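Local coordinates for protein ATP-dependent helicase FUN30 (Saccharomyces cerevisiae S288c, PDB 5GN1) that remodels nucleosomes using ATP, promotes DNA end resection at double-strand breaks and is required for heterochromatin organization, seen here as the C-terminal part of its ATPase domain, at residues Ile197-Phe211 / Leu270-Ser282. Sequence-based numbering, arbitrary orientation.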
loop_
_atom_site.group_PDB
_atom_site.type_symbol
_atom_site.label_atom_id
_atom_site.label_comp_id
_atom_site.label_asym_id
_atom_site.label_seq_id
_atom_site.Cartn_x
_atom_site.Cartn_y
_atom_site.Cartn_z
ATOM N N ILE A 197 5.255 20.446 -3.908
ATOM C CA ILE A 197 4.788 20.366 -5.294
ATOM C C ILE A 197 3.572 21.254 -5.503
ATOM O O ILE A 197 3.477 21.999 -6.491
ATOM C CB ILE A 197 4.459 18.902 -5.658
ATOM C CG1 ILE A 197 5.719 18.041 -5.701
ATOM C CG2 ILE A 197 3.672 18.818 -6.978
ATOM C CD1 ILE A 197 5.400 16.552 -5.785
ATOM N N ILE A 198 2.612 21.174 -4.592
ATOM C CA ILE A 198 1.293 21.749 -4.827
ATOM C C ILE A 198 1.214 23.191 -4.340
ATOM O O ILE A 198 0.693 24.059 -5.041
ATOM C CB ILE A 198 0.208 20.865 -4.176
ATOM C CG1 ILE A 198 0.219 19.470 -4.804
ATOM C CG2 ILE A 198 -1.176 21.487 -4.356
ATOM C CD1 ILE A 198 -0.628 18.463 -4.051
ATOM N N VAL A 199 1.741 23.481 -3.152
ATOM C CA VAL A 199 1.657 24.836 -2.621
ATOM C C VAL A 199 2.805 25.694 -3.140
ATOM O O VAL A 199 2.583 26.791 -3.659
ATOM C CB VAL A 199 1.620 24.809 -1.081
ATOM C CG1 VAL A 199 1.338 26.203 -0.526
ATOM C CG2 VAL A 199 0.561 23.835 -0.598
ATOM N N ASP A 200 4.044 25.203 -3.039
ATOM C CA ASP A 200 5.193 26.028 -3.409
ATOM C C ASP A 200 5.428 26.057 -4.922
ATOM O O ASP A 200 5.680 27.122 -5.493
ATOM C CB ASP A 200 6.442 25.538 -2.678
ATOM C CG ASP A 200 6.301 25.611 -1.167
ATOM O OD1 ASP A 200 5.411 26.343 -0.682
ATOM O OD2 ASP A 200 7.085 24.941 -0.460
ATOM N N LYS A 201 5.354 24.908 -5.591
ATOM C CA LYS A 201 5.582 24.846 -7.028
ATOM C C LYS A 201 4.318 25.047 -7.849
ATOM O O LYS A 201 4.422 25.308 -9.046
ATOM C CB LYS A 201 6.226 23.501 -7.415
ATOM C CG LYS A 201 7.636 23.305 -6.910
ATOM C CD LYS A 201 8.203 21.966 -7.380
ATOM C CE LYS A 201 9.634 21.771 -6.894
ATOM N NZ LYS A 201 10.206 20.486 -7.378
ATOM N N GLN A 202 3.153 24.931 -7.257
ATOM C CA GLN A 202 1.886 25.037 -7.969
ATOM C C GLN A 202 1.805 24.078 -9.150
ATOM O O GLN A 202 1.376 24.423 -10.196
ATOM C CB GLN A 202 1.587 26.460 -8.430
ATOM C CG GLN A 202 1.602 27.484 -7.351
ATOM C CD GLN A 202 0.330 27.454 -6.579
ATOM O OE1 GLN A 202 -0.723 27.637 -7.133
ATOM N NE2 GLN A 202 0.419 27.221 -5.311
ATOM N N GLU A 203 2.218 22.855 -8.926
ATOM C CA GLU A 203 2.246 21.843 -9.967
ATOM C C GLU A 203 1.323 20.677 -9.606
ATOM O O GLU A 203 0.767 20.610 -8.508
ATOM C CB GLU A 203 3.692 21.364 -10.206
ATOM C CG GLU A 203 4.576 22.413 -10.935
ATOM C CD GLU A 203 6.063 22.034 -11.001
ATOM O OE1 GLU A 203 6.479 21.075 -10.306
ATOM O OE2 GLU A 203 6.821 22.684 -11.766
ATOM N N LYS A 204 1.154 19.765 -10.562
ATOM C CA LYS A 204 0.373 18.553 -10.397
ATOM C C LYS A 204 1.302 17.354 -10.224
ATOM O O LYS A 204 2.496 17.416 -10.535
ATOM C CB LYS A 204 -0.551 18.348 -11.590
ATOM C CG LYS A 204 -1.545 19.489 -11.783
ATOM C CD LYS A 204 -2.777 18.979 -12.493
ATOM C CE LYS A 204 -3.847 20.059 -12.596
ATOM N NZ LYS A 204 -5.200 19.480 -12.871
ATOM N N VAL A 205 0.743 16.253 -9.728
ATOM C CA VAL A 205 1.552 15.096 -9.361
ATOM C C VAL A 205 0.741 13.821 -9.574
ATOM O O VAL A 205 -0.467 13.788 -9.325
ATOM C CB VAL A 205 2.069 15.213 -7.903
ATOM C CG1 VAL A 205 0.911 15.317 -6.892
ATOM C CG2 VAL A 205 3.012 14.048 -7.564
ATOM N N LEU A 206 1.423 12.772 -10.048
ATOM C CA LEU A 206 0.890 11.409 -10.078
ATOM C C LEU A 206 1.463 10.615 -8.910
ATOM O O LEU A 206 2.673 10.649 -8.673
ATOM C CB LEU A 206 1.250 10.694 -11.379
ATOM C CG LEU A 206 1.053 11.488 -12.671
ATOM C CD1 LEU A 206 1.479 10.653 -13.878
ATOM C CD2 LEU A 206 -0.400 11.939 -12.760
ATOM N N ILE A 207 0.604 9.897 -8.188
ATOM C CA ILE A 207 1.043 9.005 -7.110
ATOM C C ILE A 207 0.703 7.572 -7.512
ATOM O O ILE A 207 -0.460 7.267 -7.802
ATOM C CB ILE A 207 0.401 9.360 -5.762
ATOM C CG1 ILE A 207 0.587 10.849 -5.472
ATOM C CG2 ILE A 207 1.044 8.518 -4.636
ATOM C CD1 ILE A 207 -0.050 11.316 -4.171
ATOM N N PHE A 208 1.715 6.698 -7.536
ATOM C CA PHE A 208 1.551 5.298 -7.922
ATOM C C PHE A 208 1.769 4.370 -6.731
ATOM O O PHE A 208 2.689 4.582 -5.934
ATOM C CB PHE A 208 2.551 4.908 -9.015
ATOM C CG PHE A 208 2.257 5.505 -10.340
ATOM C CD1 PHE A 208 1.347 4.908 -11.189
ATOM C CD2 PHE A 208 2.907 6.664 -10.751
ATOM C CE1 PHE A 208 1.070 5.467 -12.434
ATOM C CE2 PHE A 208 2.648 7.222 -11.991
ATOM C CZ PHE A 208 1.730 6.624 -12.835
ATOM N N SER A 209 0.953 3.313 -6.638
ATOM C CA SER A 209 1.175 2.260 -5.654
ATOM C C SER A 209 0.850 0.902 -6.255
ATOM O O SER A 209 -0.061 0.771 -7.076
ATOM C CB SER A 209 0.327 2.447 -4.381
ATOM O OG SER A 209 0.569 1.379 -3.473
ATOM N N LEU A 210 1.597 -0.113 -5.822
ATOM C CA LEU A 210 1.300 -1.485 -6.212
ATOM C C LEU A 210 0.156 -2.082 -5.411
ATOM O O LEU A 210 -0.278 -3.197 -5.719
ATOM C CB LEU A 210 2.544 -2.373 -6.060
ATOM C CG LEU A 210 3.533 -2.328 -7.230
ATOM C CD1 LEU A 210 4.819 -3.064 -6.889
ATOM C CD2 LEU A 210 2.903 -2.915 -8.485
ATOM N N PHE A 211 -0.349 -1.363 -4.412
ATOM C CA PHE A 211 -1.342 -1.878 -3.476
ATOM C C PHE A 211 -2.597 -1.028 -3.586
ATOM O O PHE A 211 -2.561 0.170 -3.282
ATOM C CB PHE A 211 -0.813 -1.839 -2.037
ATOM C CG PHE A 211 0.353 -2.748 -1.782
ATOM C CD1 PHE A 211 1.656 -2.301 -1.954
ATOM C CD2 PHE A 211 0.149 -4.055 -1.343
ATOM C CE1 PHE A 211 2.740 -3.148 -1.710
ATOM C CE2 PHE A 211 1.221 -4.904 -1.086
ATOM C CZ PHE A 211 2.518 -4.453 -1.273
ATOM N N LEU A 270 -0.588 11.517 -19.386
ATOM C CA LEU A 270 -0.858 12.427 -18.273
ATOM C C LEU A 270 0.184 13.536 -18.202
ATOM O O LEU A 270 0.676 13.876 -17.124
ATOM C CB LEU A 270 -0.926 11.658 -16.940
ATOM C CG LEU A 270 -2.069 10.638 -16.880
ATOM C CD1 LEU A 270 -1.977 9.694 -15.682
ATOM C CD2 LEU A 270 -3.381 11.374 -16.889
ATOM N N VAL A 271 0.494 14.173 -19.343
ATOM C CA VAL A 271 1.574 15.162 -19.364
ATOM C C VAL A 271 1.195 16.463 -18.669
ATOM O O VAL A 271 2.037 17.353 -18.528
ATOM C CB VAL A 271 2.078 15.473 -20.790
ATOM C CG1 VAL A 271 2.701 14.224 -21.422
ATOM C CG2 VAL A 271 0.979 16.051 -21.660
ATOM N N CYS A 272 -0.052 16.595 -18.214
ATOM C CA CYS A 272 -0.369 17.798 -17.449
ATOM C C CYS A 272 0.218 17.767 -16.041
ATOM O O CYS A 272 0.131 18.776 -15.331
ATOM C CB CYS A 272 -1.882 18.018 -17.388
ATOM S SG CYS A 272 -2.810 16.608 -16.781
ATOM N N ALA A 273 0.792 16.644 -15.613
ATOM C CA ALA A 273 1.581 16.576 -14.389
ATOM C C ALA A 273 3.057 16.464 -14.758
ATOM O O ALA A 273 3.396 15.807 -15.740
ATOM C CB ALA A 273 1.170 15.361 -13.545
ATOM N N ASN A 274 3.941 17.102 -13.977
ATOM C CA ASN A 274 5.379 16.914 -14.176
ATOM C C ASN A 274 6.069 16.409 -12.914
ATOM O O ASN A 274 7.294 16.530 -12.793
ATOM C CB ASN A 274 6.060 18.192 -14.698
ATOM C CG ASN A 274 6.067 19.329 -13.691
ATOM O OD1 ASN A 274 5.041 19.674 -13.110
ATOM N ND2 ASN A 274 7.236 19.944 -13.500
ATOM N N ASN A 275 5.305 15.825 -11.981
ATOM C CA ASN A 275 5.848 15.190 -10.791
ATOM C C ASN A 275 5.242 13.807 -10.643
ATOM O O ASN A 275 4.068 13.596 -10.954
ATOM C CB ASN A 275 5.577 16.004 -9.532
ATOM C CG ASN A 275 6.175 17.388 -9.617
ATOM O OD1 ASN A 275 7.333 17.600 -9.247
ATOM N ND2 ASN A 275 5.394 18.334 -10.109
ATOM N N VAL A 276 6.057 12.868 -10.171
ATOM C CA VAL A 276 5.639 11.488 -9.987
ATOM C C VAL A 276 6.179 11.022 -8.642
ATOM O O VAL A 276 7.367 11.196 -8.357
ATOM C CB VAL A 276 6.140 10.576 -11.129
ATOM C CG1 VAL A 276 5.799 9.115 -10.802
ATOM C CG2 VAL A 276 5.506 10.976 -12.464
ATOM N N ILE A 277 5.305 10.467 -7.806
ATOM C CA ILE A 277 5.684 9.889 -6.530
ATOM C C ILE A 277 5.397 8.404 -6.603
ATOM O O ILE A 277 4.251 8.001 -6.849
ATOM C CB ILE A 277 4.935 10.536 -5.359
ATOM C CG1 ILE A 277 5.219 12.040 -5.322
ATOM C CG2 ILE A 277 5.340 9.874 -4.049
ATOM C CD1 ILE A 277 4.489 12.743 -4.225
ATOM N N ILE A 278 6.438 7.595 -6.418
ATOM C CA ILE A 278 6.313 6.142 -6.359
ATOM C C ILE A 278 6.159 5.822 -4.881
ATOM O O ILE A 278 7.126 5.907 -4.117
ATOM C CB ILE A 278 7.532 5.443 -6.969
ATOM C CG1 ILE A 278 7.784 5.936 -8.390
ATOM C CG2 ILE A 278 7.339 3.925 -6.981
ATOM C CD1 ILE A 278 6.703 5.557 -9.340
ATOM N N PHE A 279 4.925 5.524 -4.450
ATOM C CA PHE A 279 4.713 5.349 -3.018
ATOM C C PHE A 279 5.411 4.092 -2.520
ATOM O O PHE A 279 5.891 4.056 -1.380
ATOM C CB PHE A 279 3.223 5.311 -2.701
ATOM C CG PHE A 279 2.903 5.458 -1.237
ATOM C CD1 PHE A 279 2.791 6.718 -0.659
ATOM C CD2 PHE A 279 2.697 4.338 -0.439
ATOM C CE1 PHE A 279 2.497 6.858 0.693
ATOM C CE2 PHE A 279 2.384 4.469 0.911
ATOM C CZ PHE A 279 2.283 5.732 1.475
ATOM N N ASP A 280 5.516 3.079 -3.371
ATOM C CA ASP A 280 6.180 1.833 -3.010
ATOM C C ASP A 280 6.725 1.237 -4.295
ATOM O O ASP A 280 6.021 1.193 -5.308
ATOM C CB ASP A 280 5.212 0.867 -2.301
ATOM C CG ASP A 280 3.881 0.718 -3.042
ATOM O OD1 ASP A 280 3.817 -0.110 -3.980
ATOM O OD2 ASP A 280 2.912 1.448 -2.696
ATOM N N GLN A 281 7.984 0.829 -4.271
ATOM C CA GLN A 281 8.590 0.486 -5.540
ATOM C C GLN A 281 8.233 -0.938 -5.948
ATOM O O GLN A 281 7.821 -1.767 -5.138
ATOM C CB GLN A 281 10.105 0.665 -5.478
ATOM C CG GLN A 281 10.796 -0.305 -4.556
ATOM C CD GLN A 281 12.220 0.118 -4.242
ATOM O OE1 GLN A 281 12.647 0.069 -3.080
ATOM N NE2 GLN A 281 12.958 0.548 -5.268
ATOM N N SER A 282 8.369 -1.198 -7.238
ATOM C CA SER A 282 8.228 -2.529 -7.789
ATOM C C SER A 282 9.578 -3.237 -7.799
ATOM O O SER A 282 10.635 -2.604 -7.908
ATOM C CB SER A 282 7.666 -2.457 -9.210
ATOM O OG SER A 282 7.653 -3.736 -9.817
HETATM O O HOH W 1 8.813 19.879 -10.025
HETATM O O HOH W 2 2.433 19.906 -13.172
#
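Strands 205-209 and 275-278 run parallel, their axes 17° apart, joined by backbone hydrogen bonds from Leu206 N to Asn275 O, Ile277 N to Leu206 O, Phe208 N to Ile277 O and Phe279 N to Phe208 O. Where the strands begin, the amide of Asn275 reaches across to the residues leading into strand 205-209: ND2 gives one proton to Glu203 OE1 (3.0 Å), nearly straight and from above the carboxylate plane, and the other to Lys204 O (3.1 Å). Ile197 CG2 packs against this amide, and a water links Asn275 OD1 to Lys201 NZ and Glu203 OE1. Replacing Asn275 by an alanine is likely to leave Lys204 O and Glu203 OE1 without this shared donor and to open a gap beside Ile197. Asn274 ND2 adds a weak bond to Glu203 OE2 and also binds Glu303 O. On one sheet face Val205 CG2 meets Ile277 CG1 (3.7 Å), and Ile277 also touches Leu190, Leu193 and Leu194 of helix 185-200. On the other, both methyls of Leu206 meet Leu270 CD1, CD2 also touching Ala273 CB (3.8 Å), while Val276 CG1 abuts the edge of the Phe208 ring at CD2 (3.8 Å). Just past strand 275-278, Asp280 bridges Ser209 and Leu210: OD1 takes Leu210 N on its syn lone pair (2.9 Å), and OD2 takes the Ser209 hydroxyl in a very short bond (2.5 Å). Ser209 OG, turned toward Asp280 by a chi1 of 179°, also accepts from Phe211 N, an ST turn leading into helix 212-224. These neighbouring central strands belong to the parallel sheet of the second RecA-like lobe of SNF2-family ATPases.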